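Long-range contacts in polyhedrin (Orgyia pseudotsugata cypovirus 5, PDB 5A8U), which forms the crystalline occlusion bodies, or polyhedra, that protect the virus outside its host until insect larvae ingest them: residues A[44-49]-A[67-72]; A[58-63]-A[105-110]; A[125-130]-A[188-193]; A[40-45]-A[224-229]. All blocks are in the same frame, centred on the assembly; numbering follows the deposited sequence.

Interaction 1: A[44-49]-A[67-72]; sequences QVYNWQ and NYMNPD
An Asx motif headed by Asn67 brings two side-chain amides up to Gln44, whose extended chain reaches out of strand 43-50 to meet them. Gln44 OE1 is gripped twice, each donor on a lone pair in its carbonyl plane. Asn70 ND2 gives the straighter bond, 2.8 Å from Gln44 OE1 with an angle of 170° at the hydrogen. Asn67 ND2 comes in tip to tip at 2.9 Å from the same OE1, on a more bent path, and the Gln44 and Asn67 amide planes are only 15° apart. The loop decides which way the Asn67 amide faces. Its CG sits between the backbone N and the carbonyl carbon (chi1 59°). Asn67 OD1 accepts from Asn70 N at 2.7 Å, leaving ND2 on the Gln44 side. The Tyr46 ring also reaches the loop, its CE1 4.4 Å from Met69 CG, while its hydroxyl binds Leu62 O. Beyond the pair, Asn70 ND2 also reaches Ser224 OG, and Met69 O accepts from Gln61 of the second subunit. Since OE1 takes both N-H donors and Gln44 NE2 gives its own to Tyr38 OH and Lys64 O, the buried amide is satisfied at both ends and its flip is fixed.

Interaction 2: A[58-63]-A[105-110]; sequences LNRQLM and GDPYAM
Arg60 and Asp106 form a buried salt bridge between the short helix 60-63 and the loop that leads into strand 109-115 of the large antiparallel sheet. Arg60 NH2 donates to Asp106 OD1 at 3.0 Å, with a bent angle of 138° at the hydrogen. The oxygen lies at the edge of the guanidinium, near its plane, but is itself met from above the carboxylate plane, and the two side chains cross at about a right angle. The arginine chain is bent at chi2 and again at chi3 (-79°, which sets NE), and its end approaches the loop.

Two waters add to this first shell. One accepts from Arg60 NE at 2.9 Å and donates to Asp106 OD1, so that the carboxylate oxygen is reached both directly and through solvent. The other accepts from Arg60 NH2 and donates to Pro107 O at 2.8 Å.

Further out, each partner has a second anchor. Arg60 NH1 binds Pro188 O, which ties the guanidinium to the residue just before strand 189-195, while Asp106 OD2 accepts from His86 NE2 and Gly103 N. Several donors thus surround the aspartate, which would probably help to stabilise its charge away from bulk solvent. Elsewhere on the helix, Gln61 NE2 reaches Ser224 O of the third subunit. The proline ring settles against the C-terminal end of the short helix: Pro107 CD lies 3.7 Å from Arg60 NH2, and CD and CG of Pro107 are each 3.4 Å from Met63 O.

Interaction 3: A[125-130]-A[188-193]; sequences LRFFGP and PTIGFE
Arg126 and Glu193 start from their strands in the same way, each with CG anti to the carbonyl carbon (chi1 -55° and -53°), and their extended chains then meet although they are not paired in register. Arg126 NH2 donates to Glu193 OE2 at 2.8 Å. The oxygen lies in the guanidinium plane, but the donor stands above the carboxylate, and the two planes are nearly perpendicular at 88°. Glu193 OE1 is held by Tyr195 OH and by a salt bridge to Arg124 NH1. Ser219 of the third subunit bonds to Arg126 NH1 and Glu193 OE2 together, placing the salt bridge at a subunit interface.

Antiparallel backbone bonds join the strands. Arg126 N reaches Gly191 O at 2.7 Å and Gly191 N bonds back to Arg126 O; Phe128 and Thr189 do the same. The rim of the Phe128 ring comes down beside the Gly191 backbone, CE1 being 3.9 Å from Gly191 N. On the other face, Phe127 and Ile190 lie side by side, with CE1 of Phe127 3.6 Å from CG2 of Ile190, and Leu125 CD1 touches Phe192 CB at 4.2 Å.

Strand 124-128 is one of the two outer strands, within the chain, of a three-stranded sheet; strand 189-195 is its centre, with 53-58 beyond. The Phe127 and Ile190 face packs on Met110 of strand 109-115, consistent with a two-sheet core, whereas Phe128 and Thr189 lie against Pro221 of the third subunit.

Interaction 4: A[40-45]-A[224-229]; sequences NGVVQV and STAYVN
Val45, Val43 and Tyr227 bury the largest areas where strand 43-50 runs antiparallel to strand 223-227. Val45 is held mostly through its backbone. Its N donates to Thr225 O at 2.8 Å along an almost straight path (175°), while its carbonyl accepts twice, from Thr225 N at 3.2 Å and from Ser224 OG at 2.8 Å. The serine hydroxyl can reach that oxygen because OG stands anti to the backbone N (chi1 -177°), beside the serine's own carbonyl carbon.

Two residues along, Val43 and Tyr227 make the next hydrogen-bonded pair, Val43 N to Tyr227 O at 3.0 Å and Tyr227 N to Val43 O at 2.9 Å. Their side chains leave from the same face, and Val43 CG2 rests 4.1 Å from Tyr227 CB. Helix 230-241 covers this face, its Ala233 touching both residues, and the Tyr227 ring stacks on His88 of the second subunit. Strand 223-227 is an outermost strand, within the chain, of a six-stranded antiparallel sheet; strand 43-50 separates it from strand 30-37. Gln44 and Ala226 form the non-hydrogen-bonded pair in between, on the opposite face, where Ala226 CB also meets Val42 CG1.

Toward the turn, Asn40 OD1 accepts from Val42 N in an Asx turn, 3.0 Å between those atoms. Nearby, Asn229 OD1 caps helix 230-241 by accepting from Val232 N. A water joins the two segments beyond the paired strands, donating to Asn40 O and to Val228 O, each at 2.7 Å.

How the interactions relate
The four contacts illustrate how neighbouring contacts in a crystal-forming protein are joined by shared residues and direct bonds. Interactions 1 and 4 both start from strand 43-50 and share Gln44 and Val45; Asn70 ND2 of interaction 1 lies 2.9 Å from Ser224 OG of interaction 4. Interaction 2 lies between the others: Leu58 N bonds to Ile190 O of interaction 3 at 2.9 Å within the three-stranded sheet, while helix 60-63 abuts loop 67-72. A further link runs from Trp48 CD2 to Phe192 CZ, 3.5 Å apart, between interactions 1 and 3. Interactions 3 and 4, with centres about 20 Å apart, do not touch. Interactions 1 and 4 both touch the second subunit, and interactions 1, 2 and 3 the third.

Interaction 1: A[44-49]-A[67-72]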
loop_
_atom_site.group_PDB
_atom_site.type_symbol
_atom_site.label_atom_id
_atom_site.label_comp_id
_atom_site.label_asym_id
_atom_site.label_seq_id
_atom_site.Cartn_x
_atom_site.Cartn_y
_atom_site.Cartn_z
ATOM N N GLN A 44 3.269 1.450 -19.836
ATOM C CA GLN A 44 2.734 0.874 -18.610
ATOM C C GLN A 44 1.984 1.954 -17.866
ATOM O O GLN A 44 2.525 3.033 -17.617
ATOM C CB GLN A 44 3.841 0.285 -17.724
ATOM C CG GLN A 44 3.272 -0.469 -16.511
ATOM C CD GLN A 44 4.319 -1.296 -15.776
ATOM O OE1 GLN A 44 3.973 -2.286 -15.123
ATOM N NE2 GLN A 44 5.597 -0.899 -15.870
ATOM N N VAL A 45 0.746 1.639 -17.495
ATOM C CA VAL A 45 -0.182 2.596 -16.909
ATOM C C VAL A 45 -0.454 2.262 -15.451
ATOM O O VAL A 45 -0.713 1.110 -15.103
ATOM C CB VAL A 45 -1.527 2.542 -17.652
ATOM C CG1 VAL A 45 -2.574 3.495 -17.009
ATOM C CG2 VAL A 45 -1.309 2.845 -19.157
ATOM N N TYR A 46 -0.396 3.284 -14.609
ATOM C CA TYR A 46 -0.899 3.203 -13.246
ATOM C C TYR A 46 -1.851 4.364 -13.055
ATOM O O TYR A 46 -1.483 5.510 -13.306
ATOM C CB TYR A 46 0.249 3.352 -12.241
ATOM C CG TYR A 46 1.232 2.201 -12.244
ATOM C CD1 TYR A 46 0.993 1.061 -11.479
ATOM C CD2 TYR A 46 2.386 2.254 -13.018
ATOM C CE1 TYR A 46 1.900 -0.002 -11.487
ATOM C CE2 TYR A 46 3.285 1.212 -13.029
ATOM C CZ TYR A 46 3.029 0.084 -12.277
ATOM O OH TYR A 46 3.930 -0.959 -12.275
ATOM N N ASN A 47 -3.075 4.064 -12.624
ATOM C CA ASN A 47 -4.125 5.057 -12.423
ATOM C C ASN A 47 -4.688 4.994 -10.998
ATOM O O ASN A 47 -5.248 3.984 -10.587
ATOM C CB ASN A 47 -5.228 4.887 -13.486
ATOM C CG ASN A 47 -6.492 5.682 -13.169
ATOM O OD1 ASN A 47 -7.539 5.106 -12.897
ATOM N ND2 ASN A 47 -6.387 7.011 -13.181
ATOM N N TRP A 48 -4.478 6.070 -10.245
ATOM C CA TRP A 48 -5.031 6.229 -8.893
ATOM C C TRP A 48 -6.257 7.156 -8.912
ATOM O O TRP A 48 -6.306 8.109 -9.685
ATOM C CB TRP A 48 -3.992 6.851 -7.967
ATOM C CG TRP A 48 -2.754 6.053 -7.668
ATOM C CD1 TRP A 48 -2.496 5.329 -6.535
ATOM C CD2 TRP A 48 -1.564 5.980 -8.467
ATOM N NE1 TRP A 48 -1.229 4.787 -6.596
ATOM C CE2 TRP A 48 -0.644 5.166 -7.777
ATOM C CE3 TRP A 48 -1.201 6.502 -9.712
ATOM C CZ2 TRP A 48 0.622 4.872 -8.290
ATOM C CZ3 TRP A 48 0.060 6.213 -10.216
ATOM C CH2 TRP A 48 0.954 5.407 -9.507
ATOM N N GLN A 49 -7.238 6.890 -8.045
ATOM C CA GLN A 49 -8.399 7.760 -7.922
ATOM C C GLN A 49 -8.579 8.117 -6.455
ATOM O O GLN A 49 -8.117 7.394 -5.573
ATOM C CB GLN A 49 -9.669 7.044 -8.390
ATOM C CG GLN A 49 -9.633 6.504 -9.793
ATOM C CD GLN A 49 -10.910 5.766 -10.145
ATOM O OE1 GLN A 49 -12.010 6.337 -10.084
ATOM N NE2 GLN A 49 -10.776 4.484 -10.502
ATOM N N ASN A 67 6.868 -6.764 -14.523
ATOM C CA ASN A 67 7.012 -6.796 -13.070
ATOM C C ASN A 67 5.909 -7.635 -12.434
ATOM O O ASN A 67 5.109 -8.240 -13.147
ATOM C CB ASN A 67 7.018 -5.362 -12.524
ATOM C CG ASN A 67 5.764 -4.604 -12.867
ATOM O OD1 ASN A 67 4.659 -5.115 -12.733
ATOM N ND2 ASN A 67 5.933 -3.373 -13.319
ATOM N N TYR A 68 5.857 -7.673 -11.105
ATOM C CA TYR A 68 4.883 -8.537 -10.451
ATOM C C TYR A 68 3.441 -8.116 -10.721
ATOM O O TYR A 68 2.510 -8.944 -10.648
ATOM C CB TYR A 68 5.166 -8.660 -8.942
ATOM C CG TYR A 68 5.024 -7.387 -8.129
ATOM C CD1 TYR A 68 3.781 -6.975 -7.664
ATOM C CD2 TYR A 68 6.144 -6.612 -7.801
ATOM C CE1 TYR A 68 3.644 -5.824 -6.919
ATOM C CE2 TYR A 68 6.015 -5.455 -7.039
ATOM C CZ TYR A 68 4.760 -5.068 -6.604
ATOM O OH TYR A 68 4.607 -3.928 -5.844
ATOM N N MET A 69 3.255 -6.836 -11.040
ATOM C CA MET A 69 1.922 -6.297 -11.309
ATOM C C MET A 69 1.510 -6.615 -12.741
ATOM O O MET A 69 0.370 -6.994 -12.998
ATOM C CB MET A 69 1.917 -4.779 -11.086
ATOM C CG MET A 69 0.528 -4.132 -11.120
ATOM S SD MET A 69 -0.495 -4.601 -9.698
ATOM C CE MET A 69 0.492 -3.935 -8.363
ATOM N N ASN A 70 2.444 -6.441 -13.668
ATOM C CA ASN A 70 2.187 -6.672 -15.085
ATOM C C ASN A 70 3.277 -7.535 -15.696
ATOM O O ASN A 70 4.264 -7.021 -16.213
ATOM C CB ASN A 70 2.119 -5.333 -15.806
ATOM C CG ASN A 70 1.006 -4.473 -15.274
ATOM O OD1 ASN A 70 -0.150 -4.901 -15.273
ATOM N ND2 ASN A 70 1.339 -3.271 -14.793
ATOM N N PRO A 71 3.112 -8.862 -15.610
ATOM C CA PRO A 71 4.046 -9.792 -16.259
ATOM C C PRO A 71 3.976 -9.652 -17.766
ATOM O O PRO A 71 3.030 -9.054 -18.288
ATOM C CB PRO A 71 3.504 -11.170 -15.854
ATOM C CG PRO A 71 2.637 -10.914 -14.635
ATOM C CD PRO A 71 2.041 -9.557 -14.875
ATOM N N ASP A 72 4.963 -10.190 -18.468
ATOM C CA ASP A 72 4.893 -10.124 -19.916
ATOM C C ASP A 72 3.947 -11.224 -20.420
ATOM O O ASP A 72 3.312 -11.930 -19.630
ATOM C CB ASP A 72 6.291 -10.210 -20.565
ATOM C CG ASP A 72 6.925 -11.582 -20.440
ATOM O OD1 ASP A 72 6.242 -12.549 -20.025
ATOM O OD2 ASP A 72 8.124 -11.707 -20.792
#

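Interaction 2: A[58-63]-A[105-110]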
loop_
_atom_site.group_PDB
_atom_site.type_symbol
_atom_site.label_atom_id
_atom_site.label_comp_id
_atom_site.label_asym_id
_atom_site.label_seq_id
_atom_site.Cartn_x
_atom_site.Cartn_y
_atom_site.Cartn_z
ATOM N N LEU A 58 5.994 4.880 -6.771
ATOM C CA LEU A 58 6.391 3.672 -7.478
ATOM C C LEU A 58 7.875 3.455 -7.242
ATOM O O LEU A 58 8.682 4.345 -7.526
ATOM C CB LEU A 58 6.152 3.808 -8.982
ATOM C CG LEU A 58 4.711 3.980 -9.443
ATOM C CD1 LEU A 58 4.709 4.355 -10.920
ATOM C CD2 LEU A 58 3.913 2.699 -9.196
ATOM N N ASN A 59 8.248 2.292 -6.716
ATOM C CA ASN A 59 9.673 1.978 -6.637
ATOM C C ASN A 59 10.181 1.304 -7.917
ATOM O O ASN A 59 9.417 1.132 -8.886
ATOM C CB ASN A 59 10.015 1.172 -5.376
ATOM C CG ASN A 59 9.348 -0.187 -5.339
ATOM O OD1 ASN A 59 8.739 -0.634 -6.326
ATOM N ND2 ASN A 59 9.480 -0.870 -4.199
ATOM N N ARG A 60 11.465 0.935 -7.964
ATOM C CA ARG A 60 11.992 0.423 -9.236
ATOM C C ARG A 60 11.281 -0.850 -9.685
ATOM O O ARG A 60 11.098 -1.074 -10.892
ATOM C CB ARG A 60 13.523 0.206 -9.209
ATOM C CG ARG A 60 14.360 1.468 -9.499
ATOM C CD ARG A 60 13.902 2.283 -10.750
ATOM N NE ARG A 60 14.330 1.742 -12.049
ATOM C CZ ARG A 60 14.162 2.391 -13.205
ATOM N NH1 ARG A 60 13.596 3.595 -13.210
ATOM N NH2 ARG A 60 14.573 1.861 -14.358
ATOM N N GLN A 61 10.833 -1.661 -8.734
ATOM C CA GLN A 61 10.143 -2.900 -9.097
ATOM C C GLN A 61 8.887 -2.644 -9.930
ATOM O O GLN A 61 8.526 -3.462 -10.771
ATOM C CB GLN A 61 9.776 -3.713 -7.853
ATOM C CG GLN A 61 10.953 -4.487 -7.267
ATOM C CD GLN A 61 11.728 -3.722 -6.205
ATOM O OE1 GLN A 61 11.666 -2.496 -6.154
ATOM N NE2 GLN A 61 12.498 -4.447 -5.379
ATOM N N LEU A 62 8.231 -1.508 -9.697
ATOM C CA LEU A 62 7.061 -1.134 -10.496
ATOM C C LEU A 62 7.356 -0.136 -11.628
ATOM O O LEU A 62 6.554 0.002 -12.546
ATOM C CB LEU A 62 5.926 -0.616 -9.600
ATOM C CG LEU A 62 5.333 -1.703 -8.684
ATOM C CD1 LEU A 62 4.151 -1.163 -7.883
ATOM C CD2 LEU A 62 4.899 -2.918 -9.491
ATOM N N MET A 63 8.493 0.557 -11.566
ATOM C CA MET A 63 8.855 1.457 -12.663
ATOM C C MET A 63 9.277 0.672 -13.903
ATOM O O MET A 63 9.103 1.136 -15.029
ATOM C CB MET A 63 9.996 2.395 -12.253
ATOM C CG MET A 63 9.618 3.402 -11.177
ATOM S SD MET A 63 8.477 4.683 -11.776
ATOM C CE MET A 63 9.578 5.606 -12.866
ATOM N N GLY A 105 13.476 -2.990 -20.367
ATOM C CA GLY A 105 12.384 -2.692 -19.451
ATOM C C GLY A 105 12.638 -1.535 -18.500
ATOM O O GLY A 105 11.868 -1.318 -17.553
ATOM N N ASP A 106 13.715 -0.792 -18.732
ATOM C CA ASP A 106 13.921 0.463 -17.998
ATOM C C ASP A 106 13.275 1.605 -18.770
ATOM O O ASP A 106 13.655 1.884 -19.900
ATOM C CB ASP A 106 15.406 0.748 -17.760
ATOM C CG ASP A 106 16.053 -0.242 -16.794
ATOM O OD1 ASP A 106 15.399 -0.616 -15.792
ATOM O OD2 ASP A 106 17.225 -0.637 -17.044
ATOM N N PRO A 107 12.265 2.256 -18.172
ATOM C CA PRO A 107 11.518 3.236 -18.974
ATOM C C PRO A 107 12.380 4.431 -19.387
ATOM O O PRO A 107 13.297 4.777 -18.654
ATOM C CB PRO A 107 10.398 3.682 -18.023
ATOM C CG PRO A 107 10.964 3.468 -16.642
ATOM C CD PRO A 107 11.806 2.203 -16.766
ATOM N N TYR A 108 12.087 5.059 -20.526
ATOM C CA TYR A 108 12.913 6.191 -20.971
ATOM C C TYR A 108 12.240 7.536 -20.705
ATOM O O TYR A 108 12.878 8.594 -20.798
ATOM C CB TYR A 108 13.303 6.065 -22.458
ATOM C CG TYR A 108 12.162 6.357 -23.401
ATOM C CD1 TYR A 108 11.902 7.650 -23.826
ATOM C CD2 TYR A 108 11.320 5.347 -23.836
ATOM C CE1 TYR A 108 10.843 7.926 -24.677
ATOM C CE2 TYR A 108 10.251 5.610 -24.680
ATOM C CZ TYR A 108 10.012 6.899 -25.094
ATOM O OH TYR A 108 8.935 7.161 -25.928
ATOM N N ALA A 109 10.962 7.488 -20.351
ATOM C CA ALA A 109 10.179 8.702 -20.132
ATOM C C ALA A 109 8.893 8.353 -19.404
ATOM O O ALA A 109 8.510 7.181 -19.326
ATOM C CB ALA A 109 9.843 9.375 -21.470
ATOM N N MET A 110 8.234 9.383 -18.887
ATOM C CA MET A 110 6.932 9.225 -18.264
ATOM C C MET A 110 6.048 10.425 -18.598
ATOM O O MET A 110 6.534 11.540 -18.792
ATOM C CB MET A 110 7.085 9.073 -16.753
ATOM C CG MET A 110 5.907 9.511 -15.909
ATOM S SD MET A 110 6.409 9.551 -14.165
ATOM C CE MET A 110 7.871 10.492 -14.310
HETATM O O HOH W 1 14.509 4.240 -16.207
HETATM O O HOH W 2 14.956 -0.969 -12.973
#

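Interaction 3: A[125-130]-A[188-193]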
loop_
_atom_site.group_PDB
_atom_site.type_symbol
_atom_site.label_atom_id
_atom_site.label_comp_id
_atom_site.label_asym_id
_atom_site.label_seq_id
_atom_site.Cartn_x
_atom_site.Cartn_y
_atom_site.Cartn_z
ATOM N N LEU A 125 5.335 16.358 -7.291
ATOM C CA LEU A 125 5.868 15.167 -7.937
ATOM C C LEU A 125 7.311 15.099 -7.481
ATOM O O LEU A 125 8.088 16.022 -7.744
ATOM C CB LEU A 125 5.788 15.271 -9.466
ATOM C CG LEU A 125 6.442 14.128 -10.265
ATOM C CD1 LEU A 125 5.897 12.731 -9.913
ATOM C CD2 LEU A 125 6.355 14.406 -11.777
ATOM N N ARG A 126 7.674 14.039 -6.766
ATOM C CA ARG A 126 9.043 13.935 -6.269
ATOM C C ARG A 126 9.834 12.865 -6.990
ATOM O O ARG A 126 9.357 11.736 -7.151
ATOM C CB ARG A 126 9.061 13.580 -4.774
ATOM C CG ARG A 126 8.254 14.513 -3.856
ATOM C CD ARG A 126 8.529 14.176 -2.386
ATOM N NE ARG A 126 7.636 14.864 -1.448
ATOM C CZ ARG A 126 6.487 14.366 -1.004
ATOM N NH1 ARG A 126 6.065 13.165 -1.419
ATOM N NH2 ARG A 126 5.745 15.066 -0.146
ATOM N N PHE A 127 11.059 13.199 -7.389
ATOM C CA PHE A 127 11.949 12.209 -8.005
ATOM C C PHE A 127 13.030 11.731 -7.048
ATOM O O PHE A 127 13.578 12.522 -6.274
ATOM C CB PHE A 127 12.595 12.787 -9.263
ATOM C CG PHE A 127 11.668 12.825 -10.437
ATOM C CD1 PHE A 127 11.281 11.643 -11.050
ATOM C CD2 PHE A 127 11.185 14.027 -10.930
ATOM C CE1 PHE A 127 10.420 11.644 -12.129
ATOM C CE2 PHE A 127 10.314 14.043 -12.028
ATOM C CZ PHE A 127 9.931 12.846 -12.626
ATOM N N PHE A 128 13.314 10.434 -7.110
ATOM C CA PHE A 128 14.351 9.799 -6.306
ATOM C C PHE A 128 15.163 8.937 -7.252
ATOM O O PHE A 128 14.704 8.569 -8.333
ATOM C CB PHE A 128 13.731 8.898 -5.218
ATOM C CG PHE A 128 12.762 9.619 -4.311
ATOM C CD1 PHE A 128 11.448 9.839 -4.713
ATOM C CD2 PHE A 128 13.171 10.075 -3.070
ATOM C CE1 PHE A 128 10.561 10.512 -3.890
ATOM C CE2 PHE A 128 12.286 10.737 -2.235
ATOM C CZ PHE A 128 10.985 10.961 -2.650
ATOM N N GLY A 129 16.391 8.636 -6.855
ATOM C CA GLY A 129 17.203 7.680 -7.592
ATOM C C GLY A 129 16.720 6.265 -7.359
ATOM O O GLY A 129 15.765 6.028 -6.605
ATOM N N PRO A 130 17.367 5.298 -8.022
ATOM C CA PRO A 130 16.960 3.893 -7.932
ATOM C C PRO A 130 17.192 3.310 -6.533
ATOM O O PRO A 130 16.585 2.288 -6.194
ATOM C CB PRO A 130 17.850 3.197 -8.981
ATOM C CG PRO A 130 18.983 4.121 -9.203
ATOM C CD PRO A 130 18.492 5.511 -8.956
ATOM N N PRO A 188 14.712 6.590 -12.392
ATOM C CA PRO A 188 14.018 7.185 -11.253
ATOM C C PRO A 188 13.040 6.271 -10.520
ATOM O O PRO A 188 12.584 5.241 -11.024
ATOM C CB PRO A 188 13.227 8.332 -11.901
ATOM C CG PRO A 188 12.857 7.789 -13.229
ATOM C CD PRO A 188 14.098 6.991 -13.676
ATOM N N THR A 189 12.755 6.668 -9.287
ATOM C CA THR A 189 11.558 6.230 -8.596
ATOM C C THR A 189 10.783 7.500 -8.220
ATOM O O THR A 189 11.360 8.592 -8.207
ATOM C CB THR A 189 11.904 5.358 -7.375
ATOM O OG1 THR A 189 12.732 6.098 -6.474
ATOM C CG2 THR A 189 12.680 4.120 -7.827
ATOM N N ILE A 190 9.487 7.378 -7.944
ATOM C CA ILE A 190 8.672 8.580 -7.765
ATOM C C ILE A 190 7.718 8.502 -6.593
ATOM O O ILE A 190 7.300 7.425 -6.195
ATOM C CB ILE A 190 7.808 8.913 -9.015
ATOM C CG1 ILE A 190 6.722 7.854 -9.235
ATOM C CG2 ILE A 190 8.687 9.155 -10.257
ATOM C CD1 ILE A 190 5.768 8.232 -10.345
ATOM N N GLY A 191 7.391 9.675 -6.062
ATOM C CA GLY A 191 6.278 9.857 -5.148
ATOM C C GLY A 191 5.495 11.079 -5.600
ATOM O O GLY A 191 6.054 11.993 -6.205
ATOM N N PHE A 192 4.197 11.103 -5.334
ATOM C CA PHE A 192 3.385 12.265 -5.704
ATOM C C PHE A 192 2.264 12.534 -4.686
ATOM O O PHE A 192 1.839 11.628 -3.941
ATOM C CB PHE A 192 2.777 12.074 -7.107
ATOM C CG PHE A 192 1.790 10.933 -7.176
ATOM C CD1 PHE A 192 0.463 11.125 -6.799
ATOM C CD2 PHE A 192 2.196 9.668 -7.580
ATOM C CE1 PHE A 192 -0.452 10.067 -6.819
ATOM C CE2 PHE A 192 1.276 8.605 -7.606
ATOM C CZ PHE A 192 -0.040 8.816 -7.223
ATOM N N GLU A 193 1.803 13.783 -4.660
ATOM C CA GLU A 193 0.612 14.164 -3.879
ATOM C C GLU A 193 -0.227 15.106 -4.712
ATOM O O GLU A 193 0.293 16.056 -5.283
ATOM C CB GLU A 193 1.000 14.869 -2.573
ATOM C CG GLU A 193 1.997 14.087 -1.728
ATOM C CD GLU A 193 2.508 14.865 -0.523
ATOM O OE1 GLU A 193 2.285 16.101 -0.460
ATOM O OE2 GLU A 193 3.124 14.239 0.366
#

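Interaction 4: A[40-45]-A[224-229]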
loop_
_atom_site.group_PDB
_atom_site.type_symbol
_atom_site.label_atom_id
_atom_site.label_comp_id
_atom_site.label_asym_id
_atom_site.label_seq_id
_atom_site.Cartn_x
_atom_site.Cartn_y
_atom_site.Cartn_z
ATOM N N ASN A 40 10.639 -0.260 -26.580
ATOM C CA ASN A 40 9.936 -1.188 -27.474
ATOM C C ASN A 40 8.490 -0.753 -27.792
ATOM O O ASN A 40 7.743 -1.486 -28.443
ATOM C CB ASN A 40 9.959 -2.603 -26.899
ATOM C CG ASN A 40 9.256 -2.697 -25.569
ATOM O OD1 ASN A 40 8.651 -1.727 -25.105
ATOM N ND2 ASN A 40 9.288 -3.886 -24.966
ATOM N N GLY A 41 8.115 0.440 -27.341
ATOM C CA GLY A 41 6.799 0.997 -27.626
ATOM C C GLY A 41 5.777 0.707 -26.537
ATOM O O GLY A 41 4.708 1.305 -26.513
ATOM N N VAL A 42 6.075 -0.233 -25.644
ATOM C CA VAL A 42 5.139 -0.552 -24.569
ATOM C C VAL A 42 4.872 0.690 -23.709
ATOM O O VAL A 42 5.772 1.510 -23.472
ATOM C CB VAL A 42 5.678 -1.709 -23.684
ATOM C CG1 VAL A 42 4.881 -1.830 -22.369
ATOM C CG2 VAL A 42 5.670 -3.017 -24.472
ATOM N N VAL A 43 3.620 0.849 -23.274
ATOM C CA VAL A 43 3.338 1.831 -22.226
ATOM C C VAL A 43 2.763 1.109 -21.021
ATOM O O VAL A 43 1.911 0.220 -21.168
ATOM C CB VAL A 43 2.421 3.008 -22.697
ATOM C CG1 VAL A 43 3.162 3.896 -23.697
ATOM C CG2 VAL A 43 1.099 2.504 -23.279
ATOM N N GLN A 44 3.269 1.450 -19.836
ATOM C CA GLN A 44 2.734 0.874 -18.610
ATOM C C GLN A 44 1.984 1.954 -17.866
ATOM O O GLN A 44 2.525 3.033 -17.617
ATOM C CB GLN A 44 3.841 0.285 -17.724
ATOM C CG GLN A 44 3.272 -0.469 -16.511
ATOM C CD GLN A 44 4.319 -1.296 -15.776
ATOM O OE1 GLN A 44 3.973 -2.286 -15.123
ATOM N NE2 GLN A 44 5.597 -0.899 -15.870
ATOM N N VAL A 45 0.746 1.639 -17.495
ATOM C CA VAL A 45 -0.182 2.596 -16.909
ATOM C C VAL A 45 -0.454 2.262 -15.451
ATOM O O VAL A 45 -0.713 1.110 -15.103
ATOM C CB VAL A 45 -1.527 2.542 -17.652
ATOM C CG1 VAL A 45 -2.574 3.495 -17.009
ATOM C CG2 VAL A 45 -1.309 2.845 -19.157
ATOM N N SER A 224 -3.905 -0.856 -13.066
ATOM C CA SER A 224 -2.648 -0.913 -13.774
ATOM C C SER A 224 -2.670 -1.967 -14.864
ATOM O O SER A 224 -3.204 -3.062 -14.678
ATOM C CB SER A 224 -1.507 -1.215 -12.801
ATOM O OG SER A 224 -0.272 -1.203 -13.498
ATOM N N THR A 225 -2.073 -1.636 -15.998
ATOM C CA THR A 225 -1.808 -2.648 -17.020
ATOM C C THR A 225 -0.683 -2.142 -17.898
ATOM O O THR A 225 -0.262 -0.989 -17.773
ATOM C CB THR A 225 -3.050 -2.958 -17.906
ATOM O OG1 THR A 225 -2.808 -4.173 -18.634
ATOM C CG2 THR A 225 -3.324 -1.829 -18.889
ATOM N N ALA A 226 -0.183 -3.008 -18.771
ATOM C CA ALA A 226 0.735 -2.561 -19.806
ATOM C C ALA A 226 0.113 -2.864 -21.154
ATOM O O ALA A 226 -0.519 -3.911 -21.330
ATOM C CB ALA A 226 2.082 -3.252 -19.676
ATOM N N TYR A 227 0.289 -1.936 -22.087
ATOM C CA TYR A 227 -0.250 -2.051 -23.436
ATOM C C TYR A 227 0.890 -2.100 -24.446
ATOM O O TYR A 227 1.933 -1.467 -24.255
ATOM C CB TYR A 227 -1.152 -0.853 -23.767
ATOM C CG TYR A 227 -2.538 -0.972 -23.194
ATOM C CD1 TYR A 227 -3.443 -1.871 -23.744
ATOM C CD2 TYR A 227 -2.939 -0.207 -22.111
ATOM C CE1 TYR A 227 -4.728 -2.021 -23.227
ATOM C CE2 TYR A 227 -4.233 -0.338 -21.584
ATOM C CZ TYR A 227 -5.117 -1.253 -22.149
ATOM O OH TYR A 227 -6.399 -1.424 -21.656
ATOM N N VAL A 228 0.668 -2.835 -25.534
ATOM C CA VAL A 228 1.672 -2.985 -26.587
ATOM C C VAL A 228 2.127 -1.639 -27.188
ATOM O O VAL A 228 3.300 -1.461 -27.524
ATOM C CB VAL A 228 1.172 -3.946 -27.700
ATOM C CG1 VAL A 228 -0.026 -3.346 -28.432
ATOM C CG2 VAL A 228 2.316 -4.284 -28.666
ATOM N N ASN A 229 1.200 -0.700 -27.319
ATOM C CA ASN A 229 1.568 0.653 -27.716
ATOM C C ASN A 229 0.577 1.681 -27.231
ATOM O O ASN A 229 -0.496 1.334 -26.717
ATOM C CB ASN A 229 1.847 0.785 -29.227
ATOM C CG ASN A 229 0.617 0.610 -30.104
ATOM O OD1 ASN A 229 -0.525 0.701 -29.655
ATOM N ND2 ASN A 229 0.857 0.414 -31.397
HETATM O O HOH W 3 5.457 -2.936 -28.101
#